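Side-chain contacts in MaoC-like dehydratase (Rhodospirillum rubrum, PDB 3EXZ), which is a MaoC-like dehydratase of the hot-dog superfamily that probably catalyses the hydration or dehydration of acyl thioester substrates: residues W58-A61 with A62-R66; T125-Q128 with R129-V133. All coordinates share one frame; numbering follows the deposited sequence.

Contact 1 (W58-A61 with A62-R66)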
ATOM      1  N   TRP A  58       2.104   1.111   5.528  1.00 25.03           N
ATOM      2  CA  TRP A  58       1.058   1.740   4.713  1.00 25.52           C
ATOM      3  C   TRP A  58       1.135   3.260   4.716  1.00 24.03           C
ATOM      4  O   TRP A  58       0.626   3.921   3.812  1.00 23.92           O
ATOM      5  CB  TRP A  58      -0.307   1.227   5.158  1.00 23.96           C
ATOM      6  CG  TRP A  58      -0.352  -0.243   5.012  1.00 24.73           C
ATOM      7  CD1 TRP A  58      -0.326  -1.170   6.017  1.00 21.66           C
ATOM      8  CD2 TRP A  58      -0.345  -0.971   3.786  1.00 22.99           C
ATOM      9  NE1 TRP A  58      -0.318  -2.438   5.489  1.00 21.49           N
ATOM     10  CE2 TRP A  58      -0.342  -2.346   4.118  1.00 20.56           C
ATOM     11  CE3 TRP A  58      -0.383  -0.603   2.434  1.00 20.36           C
ATOM     12  CZ2 TRP A  58      -0.337  -3.354   3.147  1.00 22.41           C
ATOM     13  CZ3 TRP A  58      -0.379  -1.607   1.464  1.00 22.40           C
ATOM     14  CH2 TRP A  58      -0.358  -2.964   1.826  1.00 24.28           C
ATOM     15  N   HIS A  59       1.798   3.806   5.731  1.00 26.54           N
ATOM     16  CA  HIS A  59       1.999   5.248   5.827  1.00 24.99           C
ATOM     17  C   HIS A  59       3.175   5.561   4.866  1.00 22.45           C
ATOM     18  O   HIS A  59       3.127   6.525   4.095  1.00 24.52           O
ATOM     19  CB  HIS A  59       2.329   5.635   7.270  1.00 23.50           C
ATOM     20  CG  HIS A  59       2.519   7.102   7.470  1.00 24.46           C
ATOM     21  ND1 HIS A  59       3.103   7.622   8.603  1.00 27.74           N
ATOM     22  CD2 HIS A  59       2.180   8.164   6.698  1.00 26.46           C
ATOM     23  CE1 HIS A  59       3.117   8.941   8.523  1.00 23.55           C
ATOM     24  NE2 HIS A  59       2.560   9.295   7.378  1.00 29.05           N
ATOM     25  N   THR A  60       4.220   4.733   4.901  1.00 22.74           N
ATOM     26  CA  THR A  60       5.366   4.884   4.002  1.00 22.31           C
ATOM     27  C   THR A  60       4.890   4.747   2.541  1.00 23.96           C
ATOM     28  O   THR A  60       5.318   5.512   1.672  1.00 25.92           O
ATOM     29  CB  THR A  60       6.445   3.829   4.324  1.00 24.78           C
ATOM     30  OG1 THR A  60       6.959   4.095   5.626  1.00 26.15           O
ATOM     31  CG2 THR A  60       7.601   3.883   3.330  1.00 26.25           C
ATOM     32  N   ALA A  61       3.993   3.792   2.270  1.00 22.30           N
ATOM     33  CA  ALA A  61       3.475   3.600   0.913  1.00 21.35           C
ATOM     34  C   ALA A  61       2.683   4.847   0.453  1.00 23.17           C
ATOM     35  O   ALA A  61       2.816   5.276  -0.697  1.00 24.08           O
ATOM     36  CB  ALA A  61       2.584   2.318   0.846  1.00 19.71           C
ATOM     37  N   ALA A  62       1.878   5.431   1.349  1.00 23.37           N
ATOM     38  CA  ALA A  62       1.085   6.635   1.023  1.00 26.08           C
ATOM     39  C   ALA A  62       1.983   7.849   0.722  1.00 25.44           C
ATOM     40  O   ALA A  62       1.742   8.582  -0.236  1.00 23.83           O
ATOM     41  CB  ALA A  62       0.119   6.964   2.166  1.00 23.89           C
ATOM     42  N   ILE A  63       3.003   8.056   1.555  1.00 27.20           N
ATOM     43  CA  ILE A  63       3.989   9.134   1.372  1.00 25.57           C
ATOM     44  C   ILE A  63       4.722   8.891   0.039  1.00 25.68           C
ATOM     45  O   ILE A  63       5.037   9.833  -0.698  1.00 27.96           O
ATOM     46  CB  ILE A  63       5.019   9.131   2.532  1.00 23.59           C
ATOM     47  CG1 ILE A  63       4.358   9.660   3.798  1.00 28.13           C
ATOM     48  CG2 ILE A  63       6.243   9.969   2.181  1.00 25.00           C
ATOM     49  CD1 ILE A  63       5.222   9.507   5.042  1.00 27.53           C
ATOM     50  N   THR A  64       4.992   7.626  -0.276  1.00 27.25           N
ATOM     51  CA  THR A  64       5.668   7.309  -1.529  1.00 26.33           C
ATOM     52  C   THR A  64       4.796   7.736  -2.705  1.00 26.99           C
ATOM     53  O   THR A  64       5.294   8.332  -3.657  1.00 27.87           O
ATOM     54  CB  THR A  64       5.993   5.806  -1.634  1.00 27.84           C
ATOM     55  OG1 THR A  64       7.029   5.488  -0.693  1.00 26.37           O
ATOM     56  CG2 THR A  64       6.471   5.445  -3.045  1.00 24.24           C
HETATM   57  N   MSE A  65       3.492   7.461  -2.642  1.00 28.46           N
HETATM   58  CA  MSE A  65       2.613   7.854  -3.742  1.00 29.34           C
HETATM   59  C   MSE A  65       2.587   9.377  -3.898  1.00 29.86           C
HETATM   60  O   MSE A  65       2.661   9.882  -5.017  1.00 29.44           O
HETATM   61  CB  MSE A  65       1.192   7.325  -3.540  1.00 29.60           C
HETATM   62  CG  MSE A  65       0.294   7.610  -4.736  1.00 34.18           C
HETATM   63 SE   MSE A  65       0.996   6.831  -6.384  1.00 43.76          SE
HETATM   64  CE  MSE A  65       1.805   8.373  -7.215  1.00 67.37           C
ATOM     65  N   ARG A  66       2.481  10.106  -2.787  1.00 26.63           N
ATOM     66  CA  ARG A  66       2.486  11.572  -2.834  1.00 27.11           C
ATOM     67  C   ARG A  66       3.758  12.081  -3.533  1.00 25.85           C
ATOM     68  O   ARG A  66       3.681  12.920  -4.422  1.00 25.85           O
ATOM     69  CB  ARG A  66       2.409  12.161  -1.419  1.00 27.26           C
ATOM     70  CG  ARG A  66       2.691  13.667  -1.360  1.00 29.50           C
ATOM     71  CD  ARG A  66       2.553  14.203   0.067  1.00 34.48           C
ATOM     72  NE  ARG A  66       2.669  15.661   0.159  1.00 41.06           N
ATOM     73  CZ  ARG A  66       3.815  16.342   0.181  1.00 50.17           C
ATOM     74  NH1 ARG A  66       4.979  15.704   0.103  1.00 46.62           N
ATOM     75  NH2 ARG A  66       3.796  17.669   0.286  1.00 47.49           N
TER
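H59 and I63 sit one helical turn apart. I63 reaches back along the helix and lays its CD1 methyl over one face of the H59 imidazole, 3.9 Å from the ring centroid and 29° off the ring normal. This is a CH-pi contact. The closest approach within it is I63 CD1 to H59 NE2, 3.5 Å. H59 CG is anti to the backbone N (chi1 -179°), which sends the ring along the helix side toward I63. The stem of I63 is close too, with CG1 3.4 Å from H59 O.

The next pair, T60 and T64, is joined by polar atoms. T60 O accepts two hydrogen bonds, one from T64 N and one from T64 OG1, each 2.9 Å long. The two donors reach the carbonyl oxygen from opposite faces of its plane. T64 OG1 stands beside its own backbone N (chi1 -70°), and this turns it back over the preceding turn. The T64 hydroxyl has a further partner in T125, and T60 OG1 bonds to T92 OG1.

All of this belongs to helix 57-72, which lies against the antiparallel sheet as the central helix of the hot-dog fold. Backbone bonds from A62 N to W58 O, I63 N to H59 O and M65 N to A61 O continue the helix. T60, A61 and T64 touch Q134 of strand 132-143, so their side of the helix is tightly packed.

The two partly exposed residues, W58 and R66, lie at the ends, where the contact opens toward solvent and the second subunit. The W58 side chain points away from residues 62-66; its carbonyl oxygen makes the contact. R66 leads away from residues 58-61 and touches H19 of its own chain and E32 of the second subunit.

Contact 2 (T125-Q128 with R129-V133)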
ATOM      1  N   THR A 125      12.106   3.748  -1.994  1.00 29.95           N
ATOM      2  CA  THR A 125      11.994   4.878  -1.082  1.00 28.53           C
ATOM      3  C   THR A 125      13.177   4.738  -0.133  1.00 30.25           C
ATOM      4  O   THR A 125      13.348   3.712   0.529  1.00 28.88           O
ATOM      5  CB  THR A 125      10.674   4.837  -0.316  1.00 27.90           C
ATOM      6  OG1 THR A 125       9.632   4.474  -1.232  1.00 23.10           O
ATOM      7  CG2 THR A 125      10.362   6.226   0.290  1.00 23.00           C
ATOM      8  N   LEU A 126      13.997   5.778  -0.073  1.00 33.11           N
ATOM      9  CA  LEU A 126      15.193   5.757   0.750  1.00 36.12           C
ATOM     10  C   LEU A 126      15.222   6.856   1.794  1.00 37.37           C
ATOM     11  O   LEU A 126      14.654   7.936   1.588  1.00 37.20           O
ATOM     12  CB  LEU A 126      16.431   5.955  -0.141  1.00 36.27           C
ATOM     13  CG  LEU A 126      16.515   5.242  -1.500  1.00 40.06           C
ATOM     14  CD1 LEU A 126      17.609   5.876  -2.347  1.00 46.54           C
ATOM     15  CD2 LEU A 126      16.785   3.762  -1.299  1.00 39.77           C
ATOM     16  N   ASN A 127      15.870   6.570   2.922  1.00 39.74           N
ATOM     17  CA  ASN A 127      16.059   7.592   3.940  1.00 42.47           C
ATOM     18  C   ASN A 127      17.454   8.216   3.714  1.00 44.57           C
ATOM     19  O   ASN A 127      18.167   7.849   2.771  1.00 43.90           O
ATOM     20  CB  ASN A 127      15.949   7.043   5.366  1.00 43.06           C
ATOM     21  CG  ASN A 127      16.863   5.875   5.627  1.00 44.83           C
ATOM     22  OD1 ASN A 127      17.922   5.734   5.012  1.00 46.68           O
ATOM     23  ND2 ASN A 127      16.461   5.028   6.570  1.00 42.70           N
ATOM     24  N   GLN A 128      17.846   9.148   4.581  1.00 47.69           N
ATOM     25  CA  GLN A 128      19.119   9.854   4.444  1.00 50.01           C
ATOM     26  C   GLN A 128      20.356   8.983   4.579  1.00 50.84           C
ATOM     27  O   GLN A 128      21.462   9.410   4.248  1.00 51.23           O
ATOM     28  CB  GLN A 128      19.191  11.004   5.451  1.00 49.88           C
ATOM     29  CG  GLN A 128      18.959  10.584   6.888  1.00 51.05           C
ATOM     30  CD  GLN A 128      17.514  10.755   7.305  1.00 57.64           C
ATOM     31  OE1 GLN A 128      16.654   9.928   6.988  1.00 55.56           O
ATOM     32  NE2 GLN A 128      17.234  11.848   8.012  1.00 59.93           N
ATOM     33  N   ARG A 129      20.168   7.767   5.070  1.00 51.65           N
ATOM     34  CA  ARG A 129      21.278   6.840   5.232  1.00 51.07           C
ATOM     35  C   ARG A 129      21.442   5.932   4.016  1.00 50.61           C
ATOM     36  O   ARG A 129      22.287   5.035   4.008  1.00 48.84           O
ATOM     37  CB  ARG A 129      21.092   5.996   6.493  1.00 51.97           C
ATOM     38  CG  ARG A 129      21.796   6.565   7.712  1.00 56.65           C
ATOM     39  CD  ARG A 129      20.821   7.209   8.680  1.00 68.30           C
ATOM     40  NE  ARG A 129      19.900   6.233   9.256  1.00 72.22           N
ATOM     41  CZ  ARG A 129      20.268   5.204  10.015  1.00 73.36           C
ATOM     42  NH1 ARG A 129      21.550   5.010  10.304  1.00 75.05           N
ATOM     43  NH2 ARG A 129      19.352   4.368  10.488  1.00 74.40           N
ATOM     44  N   GLY A 130      20.634   6.178   2.989  1.00 49.06           N
ATOM     45  CA  GLY A 130      20.713   5.380   1.780  1.00 47.20           C
ATOM     46  C   GLY A 130      20.034   4.025   1.875  1.00 45.41           C
ATOM     47  O   GLY A 130      20.141   3.213   0.952  1.00 44.66           O
ATOM     48  N   GLU A 131      19.357   3.766   2.992  1.00 44.75           N
ATOM     49  CA  GLU A 131      18.656   2.496   3.192  1.00 44.42           C
ATOM     50  C   GLU A 131      17.264   2.534   2.550  1.00 43.29           C
ATOM     51  O   GLU A 131      16.602   3.577   2.502  1.00 42.18           O
ATOM     52  CB  GLU A 131      18.469   2.200   4.681  1.00 46.05           C
ATOM     53  CG  GLU A 131      19.676   2.496   5.560  1.00 53.33           C
ATOM     54  CD  GLU A 131      19.379   2.301   7.038  1.00 59.04           C
ATOM     55  OE1 GLU A 131      18.367   2.852   7.523  1.00 60.59           O
ATOM     56  OE2 GLU A 131      20.159   1.604   7.720  1.00 62.84           O
ATOM     57  N   VAL A 132      16.817   1.378   2.079  1.00 41.41           N
ATOM     58  CA  VAL A 132      15.513   1.262   1.452  1.00 37.53           C
ATOM     59  C   VAL A 132      14.424   0.958   2.475  1.00 35.75           C
ATOM     60  O   VAL A 132      14.430  -0.120   3.087  1.00 36.35           O
ATOM     61  CB  VAL A 132      15.514   0.129   0.394  1.00 36.36           C
ATOM     62  CG1 VAL A 132      14.175   0.070  -0.322  1.00 34.14           C
ATOM     63  CG2 VAL A 132      16.646   0.349  -0.600  1.00 34.87           C
ATOM     64  N   VAL A 133      13.508   1.908   2.684  1.00 34.43           N
ATOM     65  CA  VAL A 133      12.392   1.676   3.608  1.00 31.29           C
ATOM     66  C   VAL A 133      11.175   1.104   2.861  1.00 30.02           C
ATOM     67  O   VAL A 133      10.198   0.672   3.475  1.00 30.10           O
ATOM     68  CB  VAL A 133      11.990   2.945   4.408  1.00 31.26           C
ATOM     69  CG1 VAL A 133      13.192   3.415   5.223  1.00 31.47           C
ATOM     70  CG2 VAL A 133      11.477   4.043   3.491  1.00 28.89           C
TER
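N127 reaches across the turn to R129 and E131 with its side-chain amide. Its CB starts out beside the strand, and CG takes the crowded position between backbone N and carbonyl carbon (chi1 54°). That torsion swings the amide back over the following residues. OD1 then accepts two backbone hydrogen bonds, from R129 N at 3.0 Å and from E131 N at 3.2 Å. The bond from R129 N, which stands above the amide plane, makes an Asx turn; E131 N comes from the opposite face. At the other branch, ND2 gives a nearly straight bond to E131 OE1, 3.0 Å long with an angle of 169° at the hydrogen. The carboxylate receives it on its anti lone pair. ND2 also lies 3.9 Å from V133 CG1.

These bonds fix the type I turn N127-G130, closed by G130 N to N127 O at 3.0 Å. The turn links strands 116-126 and 132-143 as a beta hairpin. G130 takes a left-handed backbone conformation (phi 79°), which glycine adopts easily. Below the turn, L126 and V132 form an antiparallel non-hydrogen-bonded pair. Their side chains share a face of the sheet, with L126 CD2 tight against V132 CG2 at 3.5 Å. Backbone bonds N127 N to E131 O and V133 N to T125 O flank the pair. R129 NH2 faces E131 OE1 at 3.5 Å, a pairing of charges without a directed N-H.

Contact 1 is in the core, its centre about 5 Å from the centre of the chain. Contact 2 is only partly buried, its centre about 12 Å from the same point. They hold different elements: contact 1 is a stretch of helix 57-72, and contact 2 is a hairpin end. The two meet where T64 OG1 and T125 OG1 approach to 2.8 Å, a probable hydrogen bond, and where T60 CG2 packs on V133 CG2. Chemistry follows place. In the helix, polar side chains offer hydroxyls alone. At the turn, a buried asparagine amide meets a partly exposed glutamate, with an exposed arginine beside it. The second subunit packs on contact 1 and does not touch contact 2.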